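Local coordinates for protein high choriolytic enzyme 1 (Oryzias latipes, PDB 3VTG) that breaks down the inner layer of the fish egg envelope at hatching, working as a zinc-dependent endopeptidase of the astacin family, at residues A[132-137]-A[158-163]. Residues are numbered along the deposited sequence; the frame is centred on the assembly and turned at random.
Sequences AYNFNK and DAFSIA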
loop_
_atom_site.group_PDB
_atom_site.type_symbol
_atom_site.label_atom_id
_atom_site.label_comp_id
_atom_site.label_asym_id
_atom_site.label_seq_id
_atom_site.Cartn_x
_atom_site.Cartn_y
_atom_site.Cartn_z
ATOM N N ALA A 132 -10.045 -5.411 -14.434
ATOM C CA ALA A 132 -10.172 -6.737 -13.827
ATOM C C ALA A 132 -8.846 -7.301 -13.311
ATOM O O ALA A 132 -8.823 -8.022 -12.312
ATOM C CB ALA A 132 -10.840 -7.709 -14.791
ATOM N N TYR A 133 -7.741 -6.949 -13.971
ATOM C CA TYR A 133 -6.417 -7.448 -13.583
ATOM C C TYR A 133 -6.050 -7.101 -12.136
ATOM O O TYR A 133 -5.259 -7.807 -11.512
ATOM C CB TYR A 133 -5.331 -6.947 -14.548
ATOM C CG TYR A 133 -4.934 -5.504 -14.328
ATOM C CD1 TYR A 133 -3.858 -5.173 -13.500
ATOM C CD2 TYR A 133 -5.642 -4.466 -14.935
ATOM C CE1 TYR A 133 -3.498 -3.852 -13.285
ATOM C CE2 TYR A 133 -5.291 -3.142 -14.726
ATOM C CZ TYR A 133 -4.218 -2.841 -13.902
ATOM O OH TYR A 133 -3.864 -1.529 -13.692
ATOM N N ASN A 134 -6.627 -6.018 -11.614
ATOM C CA ASN A 134 -6.399 -5.586 -10.230
ATOM C C ASN A 134 -6.930 -6.579 -9.197
ATOM O O ASN A 134 -6.647 -6.458 -8.005
ATOM C CB ASN A 134 -7.043 -4.220 -9.987
ATOM C CG ASN A 134 -6.390 -3.111 -10.787
ATOM O OD1 ASN A 134 -5.226 -2.773 -10.572
ATOM N ND2 ASN A 134 -7.146 -2.530 -11.706
ATOM N N PHE A 135 -7.697 -7.559 -9.668
ATOM C CA PHE A 135 -8.327 -8.549 -8.802
ATOM C C PHE A 135 -7.701 -9.937 -8.975
ATOM O O PHE A 135 -8.160 -10.905 -8.367
ATOM C CB PHE A 135 -9.838 -8.603 -9.070
ATOM C CG PHE A 135 -10.551 -7.294 -8.844
ATOM C CD1 PHE A 135 -11.271 -7.071 -7.673
ATOM C CD2 PHE A 135 -10.512 -6.284 -9.805
ATOM C CE1 PHE A 135 -11.934 -5.869 -7.465
ATOM C CE2 PHE A 135 -11.171 -5.078 -9.601
ATOM C CZ PHE A 135 -11.886 -4.873 -8.431
ATOM N N ASN A 136 -6.665 -10.031 -9.807
ATOM C CA ASN A 136 -5.946 -11.293 -10.008
ATOM C C ASN A 136 -5.251 -11.770 -8.738
ATOM O O ASN A 136 -4.595 -10.985 -8.056
ATOM C CB ASN A 136 -4.909 -11.153 -11.125
ATOM C CG ASN A 136 -5.534 -10.990 -12.497
ATOM O OD1 ASN A 136 -6.741 -11.150 -12.674
ATOM N ND2 ASN A 136 -4.701 -10.675 -13.484
ATOM N N LYS A 137 -5.406 -13.055 -8.429
ATOM C CA LYS A 137 -4.741 -13.674 -7.285
ATOM C C LYS A 137 -3.231 -13.750 -7.520
ATOM O O LYS A 137 -2.788 -14.081 -8.621
ATOM C CB LYS A 137 -5.305 -15.077 -7.062
ATOM C CG LYS A 137 -4.847 -15.763 -5.782
ATOM C CD LYS A 137 -5.303 -17.215 -5.739
ATOM C CE LYS A 137 -6.812 -17.327 -5.601
ATOM N NZ LYS A 137 -7.275 -18.740 -5.683
ATOM N N ASP A 158 -17.081 -1.927 -3.946
ATOM C CA ASP A 158 -17.504 -1.310 -5.198
ATOM C C ASP A 158 -16.335 -0.816 -6.055
ATOM O O ASP A 158 -16.537 -0.088 -7.022
ATOM C CB ASP A 158 -18.500 -0.169 -4.924
ATOM C CG ASP A 158 -17.929 0.920 -4.017
ATOM O OD1 ASP A 158 -16.858 0.714 -3.404
ATOM O OD2 ASP A 158 -18.567 1.992 -3.909
ATOM N N ALA A 159 -15.115 -1.220 -5.708
ATOM C CA ALA A 159 -13.934 -0.825 -6.473
ATOM C C ALA A 159 -14.063 -1.316 -7.908
ATOM O O ALA A 159 -14.295 -2.502 -8.143
ATOM C CB ALA A 159 -12.670 -1.374 -5.828
ATOM N N PHE A 160 -13.943 -0.391 -8.859
ATOM C CA PHE A 160 -14.048 -0.694 -10.293
ATOM C C PHE A 160 -15.354 -1.386 -10.710
ATOM O O PHE A 160 -15.383 -2.134 -11.688
ATOM C CB PHE A 160 -12.820 -1.486 -10.773
ATOM C CG PHE A 160 -11.519 -0.770 -10.554
ATOM C CD1 PHE A 160 -11.220 0.384 -11.270
ATOM C CD2 PHE A 160 -10.593 -1.245 -9.633
ATOM C CE1 PHE A 160 -10.022 1.052 -11.073
ATOM C CE2 PHE A 160 -9.393 -0.579 -9.431
ATOM C CZ PHE A 160 -9.106 0.569 -10.153
ATOM N N SER A 161 -16.433 -1.125 -9.973
ATOM C CA SER A 161 -17.752 -1.636 -10.336
ATOM C C SER A 161 -18.263 -0.951 -11.600
ATOM O O SER A 161 -18.130 0.263 -11.752
ATOM C CB SER A 161 -18.759 -1.428 -9.197
ATOM O OG SER A 161 -18.585 -2.375 -8.156
ATOM N N ILE A 162 -18.848 -1.739 -12.499
ATOM C CA ILE A 162 -19.454 -1.204 -13.721
ATOM C C ILE A 162 -20.668 -0.323 -13.408
ATOM O O ILE A 162 -20.889 0.685 -14.069
ATOM C CB ILE A 162 -19.874 -2.329 -14.695
ATOM C CG1 ILE A 162 -18.658 -3.134 -15.161
ATOM C CG2 ILE A 162 -20.608 -1.760 -15.904
ATOM C CD1 ILE A 162 -19.009 -4.492 -15.730
ATOM N N ALA A 163 -21.453 -0.710 -12.404
ATOM C CA ALA A 163 -22.695 -0.005 -12.082
ATOM C C ALA A 163 -22.997 -0.093 -10.593
ATOM O O ALA A 163 -22.550 -1.027 -9.918
ATOM C CB ALA A 163 -23.850 -0.574 -12.894
#
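Phe135 and Phe160 meet across this contact, with Ala159 and Asn134 to either flank. Phe160 can be followed outward from its backbone. Its CB lies 4.1 Å from Phe135 CE2. Past CG, Phe160 CD2 is 3.9 Å from the same Phe135 CE2 and almost as near to Phe135 CZ. Farther out, Phe160 CE2 comes 3.7 Å from Asn134 ND2. Phe160 CZ, at the tip, is only slightly farther from that nitrogen. The two phenyl rings approach obliquely. The Asn134 amide and the Phe160 ring are nearly parallel, their planes 9° apart. Asn134 ND2 also sits 3.5 Å above the Tyr133 ring plane, toward the rim of one face, and it is hydrogen-bonded to Ser131 O.

Both segments belong to the long connection between strands 120-122 and 169-171 of this astacin-family catalytic domain. Residues 133-135 form the end of a 3-10 segment. Asp158 to Ser161 make a type II beta turn, closed by a hydrogen bond from Ser161 N to Asp158 O. The zinc site is close by: the Asn134 side chain is about 7 Å from the zinc ion and about 5 Å from the side chain of its ligand His109, without belonging to the metal site.

With CG of Phe135 anti to its carbonyl carbon (chi1 -59°), the ring runs out to the turn. There CZ meets Ala159 O at 3.4 Å, the oxygen lying at the ring edge, and Ala159 CB at 4.4 Å. Ala159 O is hydrogen-bonded to Ser168 OG, and the Phe135 ring packs edge-to-face with Tyr155. An alanine here would lack the ring and would probably leave a gap beside Phe160 and Ala159, with Tyr155 short of its aromatic partner.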